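Local coordinates for uncharacterized protein (Enterococcus faecalis, PDB 3D3Y) that is of unknown function but carries a peptidase M16 C-terminal domain, so is probably related to the M16 metallopeptidases and may bind a metal ion, at residues Thr24-Val29 with Ser91-Asn96; Gln104-Ala109 with Ala212-Leu217; Phe204-Val209 with Ala370-Glu375. One frame throughout, in Å; residues are numbered along the deposited sequence.

Contact 1: residues Thr24-Val29 with Ser91-Asn96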
loop_
_atom_site.group_PDB
_atom_site.type_symbol
_atom_site.label_atom_id
_atom_site.label_comp_id
_atom_site.label_asym_id
_atom_site.label_seq_id
_atom_site.Cartn_x
_atom_site.Cartn_y
_atom_site.Cartn_z
ATOM N N THR A 24 -1.188 22.709 10.541
ATOM C CA THR A 24 -0.539 21.660 11.301
ATOM C C THR A 24 0.723 21.214 10.590
ATOM O O THR A 24 0.961 21.583 9.433
ATOM C CB THR A 24 -1.422 20.414 11.446
ATOM O OG1 THR A 24 -1.701 19.880 10.141
ATOM C CG2 THR A 24 -2.730 20.745 12.200
ATOM N N VAL A 25 1.490 20.378 11.292
ATOM C CA VAL A 25 2.761 19.848 10.816
ATOM C C VAL A 25 2.635 18.324 10.826
ATOM O O VAL A 25 2.252 17.739 11.835
ATOM C CB VAL A 25 3.912 20.288 11.703
ATOM C CG1 VAL A 25 5.224 19.652 11.231
ATOM C CG2 VAL A 25 4.033 21.829 11.684
ATOM N N ARG A 26 2.881 17.697 9.677
ATOM C CA ARG A 26 2.821 16.254 9.591
ATOM C C ARG A 26 4.241 15.760 9.694
ATOM O O ARG A 26 5.164 16.367 9.115
ATOM C CB ARG A 26 2.274 15.831 8.245
ATOM C CG ARG A 26 1.013 16.510 7.865
ATOM C CD ARG A 26 -0.140 15.595 8.081
ATOM N NE ARG A 26 -1.404 16.295 7.875
ATOM C CZ ARG A 26 -2.569 15.828 8.308
ATOM N NH1 ARG A 26 -2.599 14.651 8.949
ATOM N NH2 ARG A 26 -3.685 16.532 8.109
ATOM N N LEU A 27 4.399 14.653 10.411
ATOM C CA LEU A 27 5.663 13.956 10.525
ATOM C C LEU A 27 5.470 12.507 10.127
ATOM O O LEU A 27 4.444 11.875 10.467
ATOM C CB LEU A 27 6.187 13.992 11.964
ATOM C CG LEU A 27 6.532 15.337 12.615
ATOM C CD1 LEU A 27 5.287 15.921 13.251
ATOM C CD2 LEU A 27 7.592 15.100 13.665
ATOM N N LEU A 28 6.461 11.982 9.408
ATOM C CA LEU A 28 6.460 10.584 8.976
ATOM C C LEU A 28 7.844 10.042 9.172
ATOM O O LEU A 28 8.818 10.620 8.663
ATOM C CB LEU A 28 6.026 10.465 7.517
ATOM C CG LEU A 28 6.217 9.106 6.817
ATOM C CD1 LEU A 28 5.283 7.996 7.404
ATOM C CD2 LEU A 28 6.002 9.329 5.317
ATOM N N VAL A 29 7.943 8.957 9.940
ATOM C CA VAL A 29 9.172 8.189 9.998
ATOM C C VAL A 29 8.917 6.860 9.277
ATOM O O VAL A 29 8.050 6.056 9.712
ATOM C CB VAL A 29 9.616 7.935 11.428
ATOM C CG1 VAL A 29 11.018 7.283 11.442
ATOM C CG2 VAL A 29 9.613 9.255 12.228
ATOM N N SER A 91 3.437 7.868 11.959
ATOM C CA SER A 91 2.878 9.150 11.524
ATOM C C SER A 91 2.441 9.955 12.734
ATOM O O SER A 91 1.927 9.378 13.711
ATOM C CB SER A 91 1.639 8.877 10.655
ATOM O OG SER A 91 2.013 8.161 9.472
HETATM N N MSE A 92 2.589 11.283 12.630
HETATM C CA MSE A 92 2.088 12.223 13.616
HETATM C C MSE A 92 1.590 13.472 12.917
HETATM O O MSE A 92 2.153 13.900 11.889
HETATM C CB MSE A 92 3.182 12.664 14.575
HETATM C CG MSE A 92 3.504 11.726 15.670
HETATM SE SE MSE A 92 4.754 12.553 16.929
HETATM C CE MSE A 92 3.610 13.468 18.141
ATOM N N ASN A 93 0.550 14.064 13.495
ATOM C CA ASN A 93 0.008 15.374 13.088
ATOM C C ASN A 93 -0.025 16.221 14.375
ATOM O O ASN A 93 -0.529 15.769 15.421
ATOM C CB ASN A 93 -1.394 15.192 12.483
ATOM C CG ASN A 93 -1.910 16.433 11.712
ATOM O OD1 ASN A 93 -3.133 16.696 11.687
ATOM N ND2 ASN A 93 -1.011 17.166 11.059
ATOM N N ILE A 94 0.569 17.405 14.320
ATOM C CA ILE A 94 0.620 18.337 15.451
ATOM C C ILE A 94 0.248 19.735 14.998
ATOM O O ILE A 94 0.478 20.113 13.832
ATOM C CB ILE A 94 2.040 18.381 16.069
ATOM C CG1 ILE A 94 3.057 18.883 15.030
ATOM C CG2 ILE A 94 2.426 16.993 16.535
ATOM C CD1 ILE A 94 4.485 18.860 15.507
ATOM N N VAL A 95 -0.322 20.512 15.911
ATOM C CA VAL A 95 -0.684 21.888 15.605
ATOM C C VAL A 95 0.604 22.702 15.579
ATOM O O VAL A 95 1.476 22.480 16.399
ATOM C CB VAL A 95 -1.626 22.480 16.670
ATOM C CG1 VAL A 95 -1.912 23.917 16.359
ATOM C CG2 VAL A 95 -2.957 21.680 16.798
ATOM N N ASN A 96 0.730 23.618 14.627
ATOM C CA ASN A 96 1.929 24.484 14.509
ATOM C C ASN A 96 2.024 25.454 15.704
ATOM O O ASN A 96 0.986 25.913 16.215
ATOM C CB ASN A 96 1.874 25.227 13.174
ATOM C CG ASN A 96 3.163 25.968 12.848
ATOM O OD1 ASN A 96 3.506 26.942 13.519
ATOM N ND2 ASN A 96 3.890 25.499 11.812
HETATM O O HOH W 1 2.272 24.099 9.703
#
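Asn93 lies flat against the guanidinium of Arg26 where strands 24-34 and 85-95 run antiparallel, as neighbours in the six-stranded mixed sheet of the N-terminal half of this M16-like chain. The two planes are only 7° apart, and ND2 of Asn93 sits over one guanidinium face, near its rim, 3.3 Å from NE of Arg26. Both nitrogens are donors, so this is a stack of two polar planes and not a hydrogen bond. The Asn93 amide spends its N-H groups on the other strand: ND2 gives a hydrogen bond of 2.9 Å to OG1 of Thr24, nearly in the amide plane, and a weak one to Val25 O. With CG anti to the backbone N (chi1 -166°), the amide is set beside the carbonyl carbon, where the Thr24 side chain crosses it at about a right angle. A short residue with a hydroxyl suits Thr24, since OG1 can meet the amide close to the backbone.

The other face of the sheet is apolar and turns to helix 105-118. Here Val25 pairs with Ile94 and Leu27 with Met92, a selenomethionine. Ile94 CG1 packs 3.7 Å from Val25 CB, while Ile94 CD1 reaches diagonally to Leu27 CD1 at 3.8 Å. Branched and long aliphatic residues fill this buried face, with Leu113 of the helix lying on both Leu27 and Met92. Between the faces, Val25 and Ile94 exchange two backbone hydrogen bonds, as do Leu27 and Met92. Past the strand end, Asn96 OD1 is bonded to His98 N and ND2 to Asp208 O; a water also accepts from Asn96 ND2 at 3.0 Å and lies 2.8 Å from Thr24 O, to which it may donate.

Contact 2: residues Gln104-Ala109 with Ala212-Leu217; sequences QVLAEA and AELVPL
Leu106 points from helix 105-118 into the side of helix 211-219, its CB 3.8 Å from CD1 of Leu217. That Leu217 methyl also presses on the helix backbone, 3.5 Å from N of Ala107, while its other methyl, CD2, lies against Ala107 CB at 3.9 Å. Alanine suits this place because its short side chain lets the leucine come close to the helix backbone. Leu106 CD2 meets Leu214 CD2 at 4.1 Å, the two side chains crossing at about a right angle. The near-parallel helices, their short segments 23° apart with axes 10.2 Å from each other, lie side by side on one face of the six-stranded sheet: Leu106 also touches Ile94 of strand 85-95, and Leu214 touches Val16 of strand 12-18.

Toward the start of helix 105-118 the contact becomes polar. Glu213, with CG anti to the backbone N (chi1 -178°) and the chain extended beyond it, brings its carboxylate slantwise against Leu106, OE2 3.4 Å from CD1. A water here accepts from Leu106 N at 3.1 Å and may donate to Glu213 OE1, 3.2 Å away. Within helix 105-118 itself, Glu108 OE1 accepts from the backbone N of Gln104, the N-cap residue. A leucine core edged by the Glu213 carboxylate implies cohesion by burial of methyls, while the dipole of helix 105-118 would probably stabilise that charge.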
loop_
_atom_site.group_PDB
_atom_site.type_symbol
_atom_site.label_atom_id
_atom_site.label_comp_id
_atom_site.label_asym_id
_atom_site.label_seq_id
_atom_site.Cartn_x
_atom_site.Cartn_y
_atom_site.Cartn_z
ATOM N N GLN A 104 6.623 24.482 22.389
ATOM C CA GLN A 104 7.800 24.160 21.593
ATOM C C GLN A 104 7.464 22.878 20.849
ATOM O O GLN A 104 8.148 21.869 20.995
ATOM C CB GLN A 104 9.027 23.952 22.474
ATOM C CG GLN A 104 9.688 25.225 22.941
ATOM C CD GLN A 104 10.020 26.164 21.799
ATOM O OE1 GLN A 104 10.366 25.727 20.694
ATOM N NE2 GLN A 104 9.906 27.464 22.054
ATOM N N VAL A 105 6.399 22.939 20.051
ATOM C CA VAL A 105 5.736 21.730 19.576
ATOM C C VAL A 105 6.658 20.769 18.816
ATOM O O VAL A 105 6.550 19.555 18.963
ATOM C CB VAL A 105 4.452 22.045 18.752
ATOM C CG1 VAL A 105 4.820 22.511 17.332
ATOM C CG2 VAL A 105 3.538 20.800 18.700
ATOM N N LEU A 106 7.576 21.306 18.018
ATOM C CA LEU A 106 8.450 20.472 17.226
ATOM C C LEU A 106 9.402 19.705 18.123
ATOM O O LEU A 106 9.526 18.483 17.987
ATOM C CB LEU A 106 9.210 21.303 16.193
ATOM C CG LEU A 106 8.357 21.843 15.042
ATOM C CD1 LEU A 106 9.154 22.871 14.245
ATOM C CD2 LEU A 106 7.860 20.707 14.165
ATOM N N ALA A 107 10.022 20.411 19.067
ATOM C CA ALA A 107 10.897 19.764 20.048
ATOM C C ALA A 107 10.161 18.698 20.856
ATOM O O ALA A 107 10.690 17.610 21.098
ATOM C CB ALA A 107 11.561 20.789 20.966
ATOM N N GLU A 108 8.931 19.013 21.240
ATOM C CA GLU A 108 8.126 18.109 22.048
ATOM C C GLU A 108 7.688 16.871 21.239
ATOM O O GLU A 108 7.744 15.730 21.739
ATOM C CB GLU A 108 6.959 18.873 22.664
ATOM C CG GLU A 108 7.445 19.936 23.692
ATOM C CD GLU A 108 6.339 20.835 24.212
ATOM O OE1 GLU A 108 6.052 21.888 23.571
ATOM O OE2 GLU A 108 5.798 20.507 25.281
ATOM N N ALA A 109 7.331 17.074 19.973
ATOM C CA ALA A 109 6.990 15.919 19.119
ATOM C C ALA A 109 8.185 15.009 18.863
ATOM O O ALA A 109 8.047 13.790 18.915
ATOM C CB ALA A 109 6.303 16.369 17.778
ATOM N N ALA A 212 16.635 24.641 9.630
ATOM C CA ALA A 212 17.533 25.022 10.714
ATOM C C ALA A 212 17.064 24.597 12.115
ATOM O O ALA A 212 17.872 24.104 12.903
ATOM C CB ALA A 212 17.838 26.519 10.668
ATOM N N GLU A 213 15.785 24.782 12.434
ATOM C CA GLU A 213 15.278 24.294 13.723
ATOM C C GLU A 213 15.278 22.769 13.812
ATOM O O GLU A 213 15.673 22.209 14.839
ATOM C CB GLU A 213 13.876 24.824 14.049
ATOM C CG GLU A 213 13.384 24.337 15.441
ATOM C CD GLU A 213 12.029 24.882 15.860
ATOM O OE1 GLU A 213 11.712 24.790 17.081
ATOM O OE2 GLU A 213 11.281 25.394 14.981
ATOM N N LEU A 214 14.852 22.100 12.737
ATOM C CA LEU A 214 14.597 20.651 12.779
ATOM C C LEU A 214 15.848 19.771 12.832
ATOM O O LEU A 214 15.850 18.718 13.467
ATOM C CB LEU A 214 13.719 20.227 11.595
ATOM C CG LEU A 214 12.224 20.542 11.768
ATOM C CD1 LEU A 214 11.499 20.544 10.431
ATOM C CD2 LEU A 214 11.573 19.538 12.739
ATOM N N VAL A 215 16.914 20.184 12.156
ATOM C CA VAL A 215 18.078 19.326 12.081
ATOM C C VAL A 215 18.618 19.011 13.481
ATOM O O VAL A 215 18.814 17.848 13.794
ATOM C CB VAL A 215 19.159 19.862 11.087
ATOM C CG1 VAL A 215 20.412 19.030 11.155
ATOM C CG2 VAL A 215 18.601 19.795 9.679
ATOM N N PRO A 216 18.842 20.038 14.328
ATOM C CA PRO A 216 19.284 19.746 15.705
ATOM C C PRO A 216 18.328 18.812 16.454
ATOM O O PRO A 216 18.788 17.861 17.099
ATOM C CB PRO A 216 19.306 21.121 16.374
ATOM C CG PRO A 216 19.430 22.096 15.258
ATOM C CD PRO A 216 18.746 21.488 14.073
ATOM N N LEU A 217 17.017 19.043 16.346
ATOM C CA LEU A 217 16.056 18.162 17.030
ATOM C C LEU A 217 16.253 16.707 16.611
ATOM O O LEU A 217 16.426 15.826 17.462
ATOM C CB LEU A 217 14.593 18.603 16.807
ATOM C CG LEU A 217 14.285 20.046 17.223
ATOM C CD1 LEU A 217 12.815 20.366 16.978
ATOM C CD2 LEU A 217 14.684 20.303 18.672
HETATM O O HOH W 2 8.870 24.127 18.335
#

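Contact 3: residues Phe204-Val209 with Ala370-Glu375; sequences FVLGDV and AWLEKE
Leu206 carries CG anti to its backbone N (chi1 167°), and Trp371 does the same with its own CG (chi1 -172°); the two side chains then meet at about a right angle between strand 200-207 and helix 368-380. This is a helix packed on a β-sheet: the helix, from the C-terminal half, lies on the mixed six-stranded sheet of the N-terminal half, so the contact joins the two halves. CD1 of Leu206 lies over one face of the indole in a CH-pi contact, 3.8 Å from the centroid of the six-membered ring and almost on its normal. A branched aliphatic side chain of this length suits the spot because it carries a methyl out from the sheet to the ring, and the broad indole of Trp371 offers that methyl a flat surface.

Leu372, the next residue of the helix, touches the strand with CD2. This methyl rests 3.6 Å from CB of Phe204 and 3.9 Å from CB of Leu206, so it meets two alternate residues of the strand, both of which point to the helix. Phe204 also sends CE1 to 4.1 Å from CB of Glu375, and its ring stacks with His15 of the adjacent strand 12-18.

Glu375 is a buried acid whose oxygens have separate partners. OE1 is hydrogen-bonded to Ser1 OG. Its aliphatic CB serves the phenylalanine while the carboxylate holds the tryptophan of the preceding helical turn: Trp371 NE1 donates to the anti lone pair of Glu375 OE2 at 3.0 Å, with OE2 tilted 23° out of the indole plane.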
loop_
_atom_site.group_PDB
_atom_site.type_symbol
_atom_site.label_atom_id
_atom_site.label_comp_id
_atom_site.label_asym_id
_atom_site.label_seq_id
_atom_site.Cartn_x
_atom_site.Cartn_y
_atom_site.Cartn_z
ATOM N N PHE A 204 10.166 12.607 7.241
ATOM C CA PHE A 204 9.578 13.730 6.520
ATOM C C PHE A 204 8.835 14.662 7.464
ATOM O O PHE A 204 8.128 14.216 8.391
ATOM C CB PHE A 204 8.612 13.216 5.452
ATOM C CG PHE A 204 9.295 12.546 4.308
ATOM C CD1 PHE A 204 9.470 13.211 3.106
ATOM C CD2 PHE A 204 9.776 11.236 4.434
ATOM C CE1 PHE A 204 10.121 12.596 2.048
ATOM C CE2 PHE A 204 10.421 10.621 3.370
ATOM C CZ PHE A 204 10.588 11.290 2.187
ATOM N N VAL A 205 9.000 15.959 7.218
ATOM C CA VAL A 205 8.285 16.977 7.948
ATOM C C VAL A 205 7.694 17.922 6.923
ATOM O O VAL A 205 8.428 18.554 6.155
ATOM C CB VAL A 205 9.216 17.765 8.928
ATOM C CG1 VAL A 205 8.395 18.793 9.696
ATOM C CG2 VAL A 205 9.889 16.796 9.880
ATOM N N LEU A 206 6.365 17.996 6.908
ATOM C CA LEU A 206 5.629 18.844 5.985
ATOM C C LEU A 206 4.824 19.857 6.788
ATOM O O LEU A 206 3.918 19.480 7.579
ATOM C CB LEU A 206 4.700 18.000 5.094
ATOM C CG LEU A 206 3.636 18.774 4.294
ATOM C CD1 LEU A 206 4.260 19.318 3.047
ATOM C CD2 LEU A 206 2.485 17.889 3.935
ATOM N N GLY A 207 5.133 21.136 6.589
ATOM C CA GLY A 207 4.408 22.196 7.302
ATOM C C GLY A 207 5.191 23.498 7.272
ATOM O O GLY A 207 6.233 23.587 6.582
ATOM N N ASP A 208 4.702 24.499 8.012
ATOM C CA ASP A 208 5.367 25.798 8.083
ATOM C C ASP A 208 6.494 25.681 9.085
ATOM O O ASP A 208 6.377 26.092 10.236
ATOM C CB ASP A 208 4.378 26.899 8.484
ATOM C CG ASP A 208 4.994 28.305 8.436
ATOM O OD1 ASP A 208 6.159 28.479 8.011
ATOM O OD2 ASP A 208 4.283 29.249 8.811
ATOM N N VAL A 209 7.584 25.082 8.622
ATOM C CA VAL A 209 8.756 24.808 9.434
ATOM C C VAL A 209 10.003 25.214 8.642
ATOM O O VAL A 209 9.944 25.373 7.418
ATOM C CB VAL A 209 8.870 23.295 9.774
ATOM C CG1 VAL A 209 7.759 22.863 10.726
ATOM C CG2 VAL A 209 8.847 22.452 8.497
ATOM N N ALA A 370 -1.430 12.718 0.890
ATOM C CA ALA A 370 -1.122 12.413 -0.502
ATOM C C ALA A 370 0.173 13.098 -0.925
ATOM O O ALA A 370 0.969 12.536 -1.668
ATOM C CB ALA A 370 -2.273 12.875 -1.416
ATOM N N TRP A 371 0.358 14.319 -0.461
ATOM C CA TRP A 371 1.553 15.086 -0.778
ATOM C C TRP A 371 2.787 14.345 -0.231
ATOM O O TRP A 371 3.713 14.049 -0.992
ATOM C CB TRP A 371 1.433 16.521 -0.248
ATOM C CG TRP A 371 2.529 17.451 -0.691
ATOM C CD1 TRP A 371 3.669 17.117 -1.369
ATOM C CD2 TRP A 371 2.615 18.866 -0.445
ATOM N NE1 TRP A 371 4.448 18.235 -1.583
ATOM C CE2 TRP A 371 3.828 19.320 -1.021
ATOM C CE3 TRP A 371 1.784 19.798 0.200
ATOM C CZ2 TRP A 371 4.226 20.666 -0.978
ATOM C CZ3 TRP A 371 2.184 21.125 0.250
ATOM C CH2 TRP A 371 3.395 21.549 -0.334
ATOM N N LEU A 372 2.771 13.988 1.053
ATOM C CA LEU A 372 3.862 13.164 1.631
ATOM C C LEU A 372 4.199 11.908 0.822
ATOM O O LEU A 372 5.371 11.649 0.580
ATOM C CB LEU A 372 3.625 12.806 3.113
ATOM C CG LEU A 372 3.899 13.843 4.197
ATOM C CD1 LEU A 372 3.381 13.337 5.555
ATOM C CD2 LEU A 372 5.379 14.248 4.322
ATOM N N GLU A 373 3.184 11.159 0.385
ATOM C CA GLU A 373 3.385 9.979 -0.472
ATOM C C GLU A 373 4.015 10.297 -1.835
ATOM O O GLU A 373 4.869 9.546 -2.300
ATOM C CB GLU A 373 2.100 9.156 -0.673
ATOM C CG GLU A 373 1.497 8.556 0.605
ATOM C CD GLU A 373 2.490 7.674 1.388
ATOM O OE1 GLU A 373 3.395 7.063 0.775
ATOM O OE2 GLU A 373 2.377 7.610 2.620
ATOM N N LYS A 374 3.579 11.383 -2.483
ATOM C CA LYS A 374 4.225 11.855 -3.712
ATOM C C LYS A 374 5.694 12.171 -3.441
ATOM O O LYS A 374 6.556 11.801 -4.227
ATOM C CB LYS A 374 3.519 13.100 -4.289
ATOM C CG LYS A 374 2.128 12.817 -4.837
ATOM C CD LYS A 374 1.456 14.046 -5.505
ATOM C CE LYS A 374 0.074 13.628 -6.047
ATOM N NZ LYS A 374 -0.815 14.784 -6.405
ATOM N N GLU A 375 5.969 12.858 -2.337
ATOM C CA GLU A 375 7.348 13.201 -1.962
ATOM C C GLU A 375 8.197 11.947 -1.753
ATOM O O GLU A 375 9.350 11.885 -2.182
ATOM C CB GLU A 375 7.387 14.069 -0.697
ATOM C CG GLU A 375 6.845 15.487 -0.875
ATOM C CD GLU A 375 7.787 16.407 -1.648
ATOM O OE1 GLU A 375 8.947 16.017 -1.927
ATOM O OE2 GLU A 375 7.362 17.540 -1.977
#

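Contacts 1 and 3 share one sheet: strand 24-34 lies between 85-95 and 200-207, and the backbone bonds Arg26 N to Leu206 O (2.9 Å) and Leu28 O to Phe204 N (2.8 Å) join them, their centres about 9 Å apart. Helix 368-380 of contact 3 covers the Arg26 face, Leu372 CD1 lying 3.8 Å from Arg26 CB, whereas the two helices of contact 2 cover the face of Val25 and Ile94. There Ile94 CD1 meets Ala109 CB at 3.8 Å, and Leu214 CD1 meets Val205 CG1 at 3.6 Å. The sheet is sandwiched between helices. A bound 1,2-ethanediol, probably from the crystallisation liquor, lies about 4 Å from the Trp371 side chain and may mark a pocket.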